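Local structure of cerato-platanin-like protein (Moniliophthora perniciosa, 3SUL) at residues 20-25 with 79-84; 27-32 with 54-59; 47-52 with 85-90; 64-69 with 95-100. The protein is of unknown function but belongs to the cerato-platanins, a family of secreted proteins built on a double-psi beta-barrel. One frame throughout, in Å; residues are numbered along the deposited sequence.

Overall arrangement
The four contacts run from a loop end of the single barrel domain to its helical side. Contacts 1 and 2 are neighbours, with centres about 8 Å apart. Their loops are tied by backbone bonds, Cys-24 with Met-31 and Ser-25 with Leu-32. Contact 3 lies deepest, about 6 Å from the centre of the chain. It meets contact 1 where Gly-47 and Val-49 bond to the chain around Val-80 and Asp-81. Contact 4 lies about 14 Å from contact 3, between centres. Tyr-64 joins those two, through its hydroxyl to Thr-51 and its ring to Phe-87. Contacts 2 and 4 sit on opposite sides of the chain's centre, their own centres about 25 Å apart.

Contact 1 (20-25 with 79-84); sequences GTVACS and GVDVAG
Ala-23 and Asp-81 meet through a backbone-to-carboxylate hydrogen bond. Ala-23 N donates to Asp-81 OD1 over 3.1 Å, and the bond is fairly straight (161°). The donor stands well above the carboxylate plane. Asp-81 has CG anti to its backbone N (chi1 -157°), which sets CG against Val-22 CB of the 20-25 loop. Its OD1 also takes a weak bond from Val-82 N. OD2 is bridged by a water that donates to it and to Thr-21 O. The carboxylate thus serves three backbone groups. An alanine in place of Asp-81 would probably leave Ala-23 N without its acceptor and undo the water bridge to Thr-21 O.

Val-22 crosses the aspartate side chain obliquely. Its CG1 lies 3.5 Å from Asp-81 OD2. Its CG2 takes the crowded position between backbone N and carbonyl carbon and touches Val-80 O at 3.2 Å. That oxygen accepts a bent hydrogen bond from Cys-24 N (3.2 Å), which arrives from above the carbonyl plane. Cys-24 SG comes within 3.1 Å of Val-80 O. At the margin, Ala-23 CB packs on Val-82 CG2 at 3.9 Å.

Cys-24 centres an inverse gamma turn, and its disulfide to Cys-60 ties the loop down covalently beside the double-psi beta-barrel. The loop packs against the chain that leaves strand 73-80, which turns a corner at Asp-81. Phe-39 touches Val-22 and Tyr-12 touches Asp-81. Strand 45-49 lies next in the sheet, and Gly-47 bonds to Val-80.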
loop_
_atom_site.group_PDB
_atom_site.type_symbol
_atom_site.label_atom_id
_atom_site.label_comp_id
_atom_site.label_asym_id
_atom_site.label_seq_id
_atom_site.Cartn_x
_atom_site.Cartn_y
_atom_site.Cartn_z
ATOM N N GLY A 20 0.934 -13.950 -4.968
ATOM C CA GLY A 20 1.229 -14.386 -6.323
ATOM C C GLY A 20 0.698 -13.537 -7.440
ATOM O O GLY A 20 1.136 -13.716 -8.541
ATOM N N THR A 21 -0.290 -12.700 -7.179
ATOM C CA THR A 21 -1.057 -11.944 -8.196
ATOM C C THR A 21 -0.437 -10.586 -8.392
ATOM O O THR A 21 -0.996 -9.788 -9.125
ATOM C CB THR A 21 -2.497 -11.740 -7.745
ATOM O OG1 THR A 21 -2.556 -10.927 -6.554
ATOM C CG2 THR A 21 -3.186 -13.121 -7.456
ATOM N N VAL A 22 0.620 -10.282 -7.631
ATOM C CA VAL A 22 1.227 -8.963 -7.672
ATOM C C VAL A 22 2.709 -9.043 -8.006
ATOM O O VAL A 22 3.331 -10.099 -8.078
ATOM C CB VAL A 22 0.987 -8.119 -6.333
ATOM C CG1 VAL A 22 -0.449 -7.837 -6.088
ATOM C CG2 VAL A 22 1.632 -8.832 -5.079
ATOM N N ALA A 23 3.314 -7.871 -8.254
ATOM C CA ALA A 23 4.695 -7.816 -8.656
ATOM C C ALA A 23 5.494 -8.327 -7.540
ATOM O O ALA A 23 6.504 -8.957 -7.771
ATOM C CB ALA A 23 5.154 -6.355 -8.939
ATOM N N CYS A 24 5.020 -8.116 -6.291
ATOM C CA CYS A 24 5.858 -8.485 -5.191
ATOM C C CYS A 24 5.520 -9.873 -4.676
ATOM O O CYS A 24 5.179 -10.063 -3.541
ATOM C CB CYS A 24 5.739 -7.489 -4.070
ATOM S SG CYS A 24 6.255 -5.842 -4.630
ATOM N N SER A 25 5.737 -10.836 -5.540
ATOM C CA SER A 25 5.292 -12.206 -5.313
ATOM C C SER A 25 6.448 -12.959 -4.738
ATOM O O SER A 25 6.769 -12.867 -3.526
ATOM C CB SER A 25 4.801 -12.747 -6.640
ATOM O OG SER A 25 5.841 -12.607 -7.656
ATOM N N GLY A 79 4.217 -1.397 0.295
ATOM C CA GLY A 79 4.160 -1.372 -1.213
ATOM C C GLY A 79 4.305 -2.828 -1.663
ATOM O O GLY A 79 5.234 -3.521 -1.270
ATOM N N VAL A 80 3.338 -3.316 -2.459
ATOM C CA VAL A 80 3.417 -4.717 -2.861
ATOM C C VAL A 80 3.119 -4.862 -4.330
ATOM O O VAL A 80 3.138 -5.966 -4.825
ATOM C CB VAL A 80 2.419 -5.600 -2.097
ATOM C CG1 VAL A 80 2.649 -5.488 -0.603
ATOM C CG2 VAL A 80 0.979 -5.205 -2.395
ATOM N N ASP A 81 2.767 -3.763 -4.998
ATOM C CA ASP A 81 2.426 -3.889 -6.409
ATOM C C ASP A 81 2.772 -2.594 -7.162
ATOM O O ASP A 81 3.043 -1.571 -6.594
ATOM C CB ASP A 81 0.952 -4.281 -6.613
ATOM C CG ASP A 81 0.730 -4.939 -7.970
ATOM O OD1 ASP A 81 1.754 -5.221 -8.644
ATOM O OD2 ASP A 81 -0.427 -5.151 -8.312
ATOM N N VAL A 82 2.740 -2.674 -8.469
ATOM C CA VAL A 82 3.026 -1.526 -9.325
ATOM C C VAL A 82 1.835 -0.585 -9.301
ATOM O O VAL A 82 0.671 -0.992 -9.497
ATOM C CB VAL A 82 3.277 -2.052 -10.757
ATOM C CG1 VAL A 82 3.526 -0.845 -11.748
ATOM C CG2 VAL A 82 4.466 -2.950 -10.757
ATOM N N ALA A 83 2.090 0.707 -9.014
ATOM C CA ALA A 83 1.049 1.713 -9.298
ATOM C C ALA A 83 1.628 2.596 -10.371
ATOM O O ALA A 83 2.850 2.764 -10.433
ATOM C CB ALA A 83 0.657 2.534 -8.098
ATOM N N GLY A 84 0.745 3.097 -11.230
ATOM C CA GLY A 84 1.150 4.066 -12.258
ATOM C C GLY A 84 1.505 5.390 -11.621
ATOM O O GLY A 84 2.575 5.986 -11.870
HETATM O O HOH W 1 -1.139 -7.242 -10.439
#

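Contact 2 (27-32 with 54-59); sequences GPNGML and GWNSES
The amides of Asn-29 and Asn-56 lie close to parallel, with planes 20° apart, although the two side chains cross at about a right angle. The carboxylate of Glu-58 is turned steeply to the Asn-29 amide, at 82°. The indole of Trp-55 carries Asn-56 CB over one face, 3.2 Å above the plane and offset toward the rim. Gly-27 CA approaches the same ring obliquely, 3.7 Å from Trp-55 CZ2. The ring nitrogen NE1 is turned to Asp-26, which accepts its hydrogen bond.

Two beta turns face each other here: a type I turn from Gly-27 to Gly-30 and a type II turn from Gly-54 to Ser-57. Both belong to the loops that lead to and from strand 45-49 of the double-psi barrel, and the contact lies at the protein surface.

Asn-56 OD1 accepts from Asn-29 N over 2.7 Å, and the donor lies in the plane of the amide carbonyl. Asn-29 CG is anti to its carbonyl carbon (chi1 -63°), which sets it near Ser-57 O of the other loop. From there ND2 returns two bonds. One is nearly straight and goes to Asn-56 O at 2.8 Å, in the plane of the Asn-29 amide. The other reaches Glu-58 OE1 at 3.0 Å, from above the carboxylate plane. Both N-H groups are thereby used, which fixes the rotation of the amide. An alanine at Asn-29 would probably leave Asn-56 O and the Glu-58 carboxylate without this donor. Asn-29 CB rests 3.1 Å from Ser-57 O.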
loop_
_atom_site.group_PDB
_atom_site.type_symbol
_atom_site.label_atom_id
_atom_site.label_comp_id
_atom_site.label_asym_id
_atom_site.label_seq_id
_atom_site.Cartn_x
_atom_site.Cartn_y
_atom_site.Cartn_z
ATOM N N GLY A 27 10.705 -14.392 -5.436
ATOM C CA GLY A 27 12.017 -13.696 -5.555
ATOM C C GLY A 27 12.367 -13.118 -4.199
ATOM O O GLY A 27 11.479 -12.967 -3.290
ATOM N N PRO A 28 13.610 -12.676 -4.055
ATOM C CA PRO A 28 14.041 -12.211 -2.705
ATOM C C PRO A 28 13.271 -11.023 -2.122
ATOM O O PRO A 28 13.063 -10.945 -0.893
ATOM C CB PRO A 28 15.530 -11.887 -2.927
ATOM C CG PRO A 28 15.961 -12.839 -3.977
ATOM C CD PRO A 28 14.740 -12.918 -4.976
ATOM N N ASN A 29 12.746 -10.139 -2.916
ATOM C CA ASN A 29 12.017 -8.996 -2.367
ATOM C C ASN A 29 10.535 -9.232 -2.228
ATOM O O ASN A 29 9.823 -8.369 -1.786
ATOM C CB ASN A 29 12.237 -7.804 -3.259
ATOM C CG ASN A 29 13.686 -7.421 -3.296
ATOM O OD1 ASN A 29 14.343 -7.480 -2.262
ATOM N ND2 ASN A 29 14.238 -7.133 -4.505
ATOM N N GLY A 30 10.053 -10.342 -2.793
ATOM C CA GLY A 30 8.632 -10.550 -2.858
ATOM C C GLY A 30 8.067 -10.918 -1.505
ATOM O O GLY A 30 8.748 -11.506 -0.707
ATOM N N MET A 31 6.758 -10.656 -1.370
ATOM C CA MET A 31 6.140 -10.858 -0.063
ATOM C C MET A 31 5.975 -12.322 0.155
ATOM O O MET A 31 6.030 -12.709 1.333
ATOM C CB MET A 31 4.801 -10.155 -0.043
ATOM C CG MET A 31 4.926 -8.621 -0.323
ATOM S SD MET A 31 5.902 -7.882 0.952
ATOM C CE MET A 31 4.730 -8.041 2.342
ATOM N N LEU A 32 5.807 -13.145 -0.894
ATOM C CA LEU A 32 5.728 -14.637 -0.641
ATOM C C LEU A 32 6.992 -15.096 0.059
ATOM O O LEU A 32 6.979 -15.882 1.028
ATOM C CB LEU A 32 5.500 -15.405 -1.939
ATOM C CG LEU A 32 4.213 -15.040 -2.657
ATOM C CD1 LEU A 32 4.222 -15.623 -4.063
ATOM C CD2 LEU A 32 2.962 -15.561 -1.893
ATOM N N GLY A 54 8.171 -3.312 -11.251
ATOM C CA GLY A 54 7.900 -4.655 -11.712
ATOM C C GLY A 54 8.292 -5.713 -10.690
ATOM O O GLY A 54 8.682 -5.412 -9.535
ATOM N N TRP A 55 8.161 -6.947 -11.132
ATOM C CA TRP A 55 8.465 -8.108 -10.347
ATOM C C TRP A 55 9.786 -8.017 -9.612
ATOM O O TRP A 55 10.819 -7.611 -10.183
ATOM C CB TRP A 55 8.397 -9.372 -11.221
ATOM C CG TRP A 55 8.659 -10.572 -10.425
ATOM C CD1 TRP A 55 7.757 -11.238 -9.628
ATOM C CD2 TRP A 55 9.923 -11.190 -10.241
ATOM N NE1 TRP A 55 8.393 -12.265 -9.029
ATOM C CE2 TRP A 55 9.729 -12.255 -9.369
ATOM C CE3 TRP A 55 11.217 -10.968 -10.784
ATOM C CZ2 TRP A 55 10.766 -13.077 -8.976
ATOM C CZ3 TRP A 55 12.275 -11.789 -10.392
ATOM C CH2 TRP A 55 12.035 -12.844 -9.481
ATOM N N ASN A 56 9.763 -8.365 -8.314
ATOM C CA ASN A 56 10.971 -8.428 -7.500
ATOM C C ASN A 56 11.696 -7.082 -7.278
ATOM O O ASN A 56 12.889 -7.084 -6.936
ATOM C CB ASN A 56 11.895 -9.625 -7.828
ATOM C CG ASN A 56 12.857 -9.906 -6.765
ATOM O OD1 ASN A 56 12.489 -10.052 -5.560
ATOM N ND2 ASN A 56 14.104 -10.024 -7.145
ATOM N N SER A 57 10.926 -6.016 -7.432
ATOM C CA SER A 57 11.318 -4.605 -7.157
ATOM C C SER A 57 12.005 -4.553 -5.827
ATOM O O SER A 57 11.561 -5.162 -4.830
ATOM C CB SER A 57 10.130 -3.678 -7.264
ATOM O OG SER A 57 10.512 -2.362 -6.874
ATOM N N GLU A 58 13.165 -3.905 -5.808
ATOM C CA GLU A 58 13.842 -3.689 -4.570
ATOM C C GLU A 58 12.972 -2.882 -3.575
ATOM O O GLU A 58 13.217 -2.918 -2.359
ATOM C CB GLU A 58 15.181 -3.024 -4.867
ATOM C CG GLU A 58 16.277 -3.374 -3.826
ATOM C CD GLU A 58 16.936 -4.763 -3.915
ATOM O OE1 GLU A 58 16.788 -5.523 -4.916
ATOM O OE2 GLU A 58 17.594 -5.109 -2.884
ATOM N N SER A 59 11.951 -2.243 -4.087
ATOM C CA SER A 59 10.971 -1.482 -3.299
ATOM C C SER A 59 9.823 -2.392 -2.794
ATOM O O SER A 59 8.936 -1.926 -2.096
ATOM C CB SER A 59 10.342 -0.359 -4.136
ATOM O OG SER A 59 11.201 0.788 -4.233
#

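Contact 3 (47-52 with 85-90); sequences GAVDTI and NGFNVG
Val-49 lies beside Phe-87 where strands 47-49 and 87-89 run antiparallel, with axes 175° apart, inside the double-psi beta-barrel. Ala-48 and Asn-88 form the hydrogen-bonded pair. Ala-48 N gives to Asn-88 O at 2.7 Å, and Asn-88 N returns a bond to Ala-48 O at 3.0 Å. Two residues on, past the paired strand residues, Asp-50 N makes a weak bond to Gly-86 O.

Two CA-H...O contacts supplement these bonds. The CA-H of Phe-87 is directed to Ala-48 O, 3.2 Å from CA, and that of Val-49 to Gly-86 O.

The apolar contact is on the face that carries Val-49 and Phe-87. Their side chains point the same way. Val-49 CG2 is anti to the backbone N and meets Phe-87 CE1 at 3.2 Å, a tight fit. The ring of Phe-87 also makes a T-shaped contact with Tyr-64 of strand 63-68, and Leu-6 packs on it from strand 4-8. On the other face, Ala-48 CB lies 3.8 Å from Asn-88 ND2. The OD1 of that amide takes a weak bond from Gln-7.

The one side-chain hydrogen bond between the segments closes the end. Asp-50 CG sits between backbone N and carbonyl carbon (chi1 60°), 3.4 Å from Gly-86 N. Gly-86 N donates to Asp-50 OD2 at 2.7 Å, from above the carboxylate plane.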
loop_
_atom_site.group_PDB
_atom_site.type_symbol
_atom_site.label_atom_id
_atom_site.label_comp_id
_atom_site.label_asym_id
_atom_site.label_seq_id
_atom_site.Cartn_x
_atom_site.Cartn_y
_atom_site.Cartn_z
ATOM N N GLY A 47 -0.595 -1.990 -0.583
ATOM C CA GLY A 47 -0.945 -1.089 -1.656
ATOM C C GLY A 47 0.024 -1.199 -2.781
ATOM O O GLY A 47 1.175 -1.709 -2.689
ATOM N N ALA A 48 -0.413 -0.652 -3.925
ATOM C CA ALA A 48 0.515 -0.443 -4.965
ATOM C C ALA A 48 1.112 0.964 -4.820
ATOM O O ALA A 48 0.456 1.925 -4.348
ATOM C CB ALA A 48 -0.130 -0.623 -6.375
ATOM N N VAL A 49 2.349 1.033 -5.222
ATOM C CA VAL A 49 3.106 2.285 -5.191
ATOM C C VAL A 49 3.915 2.454 -6.432
ATOM O O VAL A 49 4.435 1.505 -7.019
ATOM C CB VAL A 49 3.992 2.401 -3.908
ATOM C CG1 VAL A 49 5.054 1.352 -3.857
ATOM C CG2 VAL A 49 4.639 3.770 -3.780
ATOM N N ASP A 50 4.056 3.704 -6.855
ATOM C CA ASP A 50 4.739 3.899 -8.121
ATOM C C ASP A 50 6.247 3.697 -8.043
ATOM O O ASP A 50 6.934 3.743 -9.055
ATOM C CB ASP A 50 4.331 5.229 -8.763
ATOM C CG ASP A 50 4.651 6.449 -7.885
ATOM O OD1 ASP A 50 5.534 6.366 -6.987
ATOM O OD2 ASP A 50 4.006 7.495 -8.186
ATOM N N THR A 51 6.772 3.446 -6.846
ATOM C CA THR A 51 8.191 3.057 -6.661
ATOM C C THR A 51 8.468 1.590 -7.057
ATOM O O THR A 51 9.615 1.158 -7.179
ATOM C CB THR A 51 8.647 3.180 -5.182
ATOM O OG1 THR A 51 7.685 2.536 -4.341
ATOM C CG2 THR A 51 8.712 4.594 -4.748
ATOM N N ILE A 52 7.395 0.829 -7.165
ATOM C CA ILE A 52 7.448 -0.536 -7.625
ATOM C C ILE A 52 7.074 -0.529 -9.081
ATOM O O ILE A 52 5.929 -0.157 -9.474
ATOM C CB ILE A 52 6.491 -1.437 -6.792
ATOM C CG1 ILE A 52 7.010 -1.467 -5.361
ATOM C CG2 ILE A 52 6.305 -2.884 -7.391
ATOM C CD1 ILE A 52 5.964 -2.025 -4.423
ATOM N N ASN A 85 0.608 5.835 -10.750
ATOM C CA ASN A 85 0.797 7.120 -10.146
ATOM C C ASN A 85 0.378 7.119 -8.692
ATOM O O ASN A 85 -0.823 6.875 -8.315
ATOM C CB ASN A 85 0.076 8.215 -10.985
ATOM C CG ASN A 85 0.356 9.606 -10.482
ATOM O OD1 ASN A 85 1.503 9.967 -10.224
ATOM N ND2 ASN A 85 -0.703 10.402 -10.334
ATOM N N GLY A 86 1.377 7.363 -7.875
ATOM C CA GLY A 86 1.133 7.571 -6.451
ATOM C C GLY A 86 0.898 6.219 -5.786
ATOM O O GLY A 86 1.665 5.312 -5.960
ATOM N N PHE A 87 -0.220 6.127 -5.084
ATOM C CA PHE A 87 -0.603 4.906 -4.371
ATOM C C PHE A 87 -2.003 4.477 -4.736
ATOM O O PHE A 87 -2.914 5.296 -4.950
ATOM C CB PHE A 87 -0.638 5.174 -2.860
ATOM C CG PHE A 87 0.713 5.408 -2.230
ATOM C CD1 PHE A 87 1.535 4.335 -1.854
ATOM C CD2 PHE A 87 1.158 6.694 -1.968
ATOM C CE1 PHE A 87 2.818 4.511 -1.237
ATOM C CE2 PHE A 87 2.438 6.879 -1.332
ATOM C CZ PHE A 87 3.274 5.797 -1.015
ATOM N N ASN A 88 -2.185 3.166 -4.867
ATOM C CA ASN A 88 -3.515 2.598 -4.842
ATOM C C ASN A 88 -3.488 1.786 -3.609
ATOM O O ASN A 88 -2.621 0.906 -3.508
ATOM C CB ASN A 88 -3.741 1.689 -6.063
ATOM C CG ASN A 88 -3.269 2.326 -7.380
ATOM O OD1 ASN A 88 -3.529 3.513 -7.642
ATOM N ND2 ASN A 88 -2.606 1.536 -8.231
ATOM N N VAL A 89 -4.417 2.053 -2.703
ATOM C CA VAL A 89 -4.553 1.354 -1.451
ATOM C C VAL A 89 -5.964 0.743 -1.303
ATOM O O VAL A 89 -6.839 0.996 -2.097
ATOM C CB VAL A 89 -4.206 2.323 -0.267
ATOM C CG1 VAL A 89 -2.768 2.830 -0.453
ATOM C CG2 VAL A 89 -5.164 3.545 -0.260
ATOM N N GLY A 90 -6.231 0.024 -0.224
ATOM C CA GLY A 90 -7.595 -0.487 -0.021
ATOM C C GLY A 90 -8.551 0.645 0.323
ATOM O O GLY A 90 -8.140 1.792 0.518
#

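Contact 4 (64-69 with 95-100); sequences YQITWS and DDLTNG
Leu-97 O is approached by two groups. The hydroxyl of Thr-71 hydrogen-bonds to it. Trp-68 brings the edge of its indole, with CE3 at 3.5 Å from Leu-97 O and the oxygen near the ring plane. The next residue uses a face of the same ring. Thr-98 CG2, anti to its carbonyl carbon, sits 3.9 Å from the centroid of the six-membered ring, 21° off the normal, in a CH-pi contact. This leaves Thr-98 OG1 (chi1 61°) to other partners, Met-94 O and Gln-101 N.

Leu-97 extends from helix 91-98 across the strand. Its CD2 lies 3.5 Å from Ile-66 O and 4.0 Å from Trp-68 CB. Its CD1 meets Ile-66 CG2, also at 4.0 Å, and the two side chains cross at about a right angle. A Schellman motif at Asn-99, with Gly-100 N bonded to Asp-95 O, follows the last turn.

The contact seats the C-terminal end of the helix on strand 63-68 of the barrel. Ile-108 of strand 107-115 touches both Trp-68 and Thr-98. The contact is mostly apolar and CH-pi, with carbons also against the oxygens of Leu-97 and Ile-66, which suggests that shape fit largely governs the seating.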
loop_
_atom_site.group_PDB
_atom_site.type_symbol
_atom_site.label_atom_id
_atom_site.label_comp_id
_atom_site.label_asym_id
_atom_site.label_seq_id
_atom_site.Cartn_x
_atom_site.Cartn_y
_atom_site.Cartn_z
ATOM N N TYR A 64 5.482 2.794 3.752
ATOM C CA TYR A 64 5.297 4.224 3.560
ATOM C C TYR A 64 4.406 4.754 4.642
ATOM O O TYR A 64 3.365 4.141 4.988
ATOM C CB TYR A 64 4.677 4.556 2.217
ATOM C CG TYR A 64 5.637 4.123 1.162
ATOM C CD1 TYR A 64 6.590 5.021 0.588
ATOM C CD2 TYR A 64 5.648 2.796 0.779
ATOM C CE1 TYR A 64 7.501 4.558 -0.378
ATOM C CE2 TYR A 64 6.538 2.342 -0.156
ATOM C CZ TYR A 64 7.456 3.204 -0.742
ATOM O OH TYR A 64 8.317 2.620 -1.689
ATOM N N GLN A 65 4.852 5.849 5.227
ATOM C CA GLN A 65 3.984 6.499 6.164
ATOM C C GLN A 65 3.319 7.555 5.314
ATOM O O GLN A 65 4.004 8.402 4.717
ATOM C CB GLN A 65 4.877 7.012 7.278
ATOM C CG GLN A 65 4.192 7.878 8.212
ATOM C CD GLN A 65 5.185 8.820 8.914
ATOM O OE1 GLN A 65 5.987 8.379 9.703
ATOM N NE2 GLN A 65 5.150 10.104 8.565
ATOM N N ILE A 66 1.971 7.505 5.233
ATOM C CA ILE A 66 1.196 8.352 4.306
ATOM C C ILE A 66 0.228 9.196 5.087
ATOM O O ILE A 66 -0.534 8.678 5.885
ATOM C CB ILE A 66 0.368 7.544 3.365
ATOM C CG1 ILE A 66 1.231 6.500 2.655
ATOM C CG2 ILE A 66 -0.476 8.496 2.449
ATOM C CD1 ILE A 66 0.495 5.697 1.575
ATOM N N THR A 67 0.213 10.493 4.800
ATOM C CA THR A 67 -0.627 11.455 5.514
ATOM C C THR A 67 -1.508 12.263 4.555
ATOM O O THR A 67 -1.085 12.613 3.502
ATOM C CB THR A 67 0.247 12.405 6.395
ATOM O OG1 THR A 67 1.117 11.636 7.242
ATOM C CG2 THR A 67 -0.635 13.396 7.176
ATOM N N TRP A 68 -2.756 12.472 4.943
ATOM C CA TRP A 68 -3.640 13.298 4.189
ATOM C C TRP A 68 -3.874 14.568 4.935
ATOM O O TRP A 68 -4.384 14.523 6.071
ATOM C CB TRP A 68 -4.992 12.624 4.049
ATOM C CG TRP A 68 -5.850 13.338 3.076
ATOM C CD1 TRP A 68 -5.443 13.836 1.904
ATOM C CD2 TRP A 68 -7.234 13.660 3.209
ATOM N NE1 TRP A 68 -6.485 14.422 1.261
ATOM C CE2 TRP A 68 -7.601 14.340 2.046
ATOM C CE3 TRP A 68 -8.196 13.447 4.201
ATOM C CZ2 TRP A 68 -8.898 14.807 1.825
ATOM C CZ3 TRP A 68 -9.496 13.911 3.987
ATOM C CH2 TRP A 68 -9.824 14.593 2.811
ATOM N N SER A 69 -3.529 15.663 4.271
ATOM C CA SER A 69 -3.803 17.002 4.828
ATOM C C SER A 69 -5.257 17.290 5.161
ATOM O O SER A 69 -5.512 18.152 6.012
ATOM C CB SER A 69 -3.301 18.085 3.891
ATOM O OG SER A 69 -1.908 18.101 3.861
ATOM N N ASP A 95 -10.461 5.130 3.490
ATOM C CA ASP A 95 -11.370 5.474 4.585
ATOM C C ASP A 95 -10.743 5.886 5.881
ATOM O O ASP A 95 -11.266 6.758 6.575
ATOM C CB ASP A 95 -12.392 4.358 4.864
ATOM C CG ASP A 95 -13.625 4.481 4.047
ATOM O OD1 ASP A 95 -13.954 5.597 3.532
ATOM O OD2 ASP A 95 -14.295 3.447 3.916
ATOM N N ASP A 96 -9.648 5.216 6.228
ATOM C CA ASP A 96 -8.893 5.561 7.390
ATOM C C ASP A 96 -8.386 7.002 7.248
ATOM O O ASP A 96 -8.657 7.853 8.107
ATOM C CB ASP A 96 -7.732 4.566 7.545
ATOM C CG ASP A 96 -7.079 4.652 8.891
ATOM O OD1 ASP A 96 -7.067 5.722 9.524
ATOM O OD2 ASP A 96 -6.562 3.611 9.363
ATOM N N LEU A 97 -7.657 7.224 6.164
ATOM C CA LEU A 97 -7.014 8.483 5.852
ATOM C C LEU A 97 -8.022 9.602 5.839
ATOM O O LEU A 97 -7.705 10.671 6.350
ATOM C CB LEU A 97 -6.330 8.435 4.497
ATOM C CG LEU A 97 -4.859 8.044 4.387
ATOM C CD1 LEU A 97 -4.366 8.016 2.944
ATOM C CD2 LEU A 97 -3.926 8.952 5.230
ATOM N N THR A 98 -9.238 9.345 5.302
ATOM C CA THR A 98 -10.218 10.410 5.049
ATOM C C THR A 98 -11.401 10.443 5.994
ATOM O O THR A 98 -12.301 11.218 5.789
ATOM C CB THR A 98 -10.745 10.351 3.665
ATOM O OG1 THR A 98 -11.413 9.096 3.474
ATOM C CG2 THR A 98 -9.555 10.377 2.723
ATOM N N ASN A 99 -11.347 9.662 7.068
ATOM C CA ASN A 99 -12.444 9.602 8.004
ATOM C C ASN A 99 -13.756 9.284 7.256
ATOM O O ASN A 99 -14.783 9.993 7.359
ATOM C CB ASN A 99 -12.457 10.848 8.887
ATOM C CG ASN A 99 -11.522 10.694 10.114
ATOM O OD1 ASN A 99 -11.246 9.572 10.576
ATOM N ND2 ASN A 99 -11.042 11.827 10.641
ATOM N N GLY A 100 -13.628 8.239 6.435
ATOM C CA GLY A 100 -14.730 7.551 5.782
ATOM C C GLY A 100 -15.182 8.211 4.498
ATOM O O GLY A 100 -16.386 8.214 4.218
#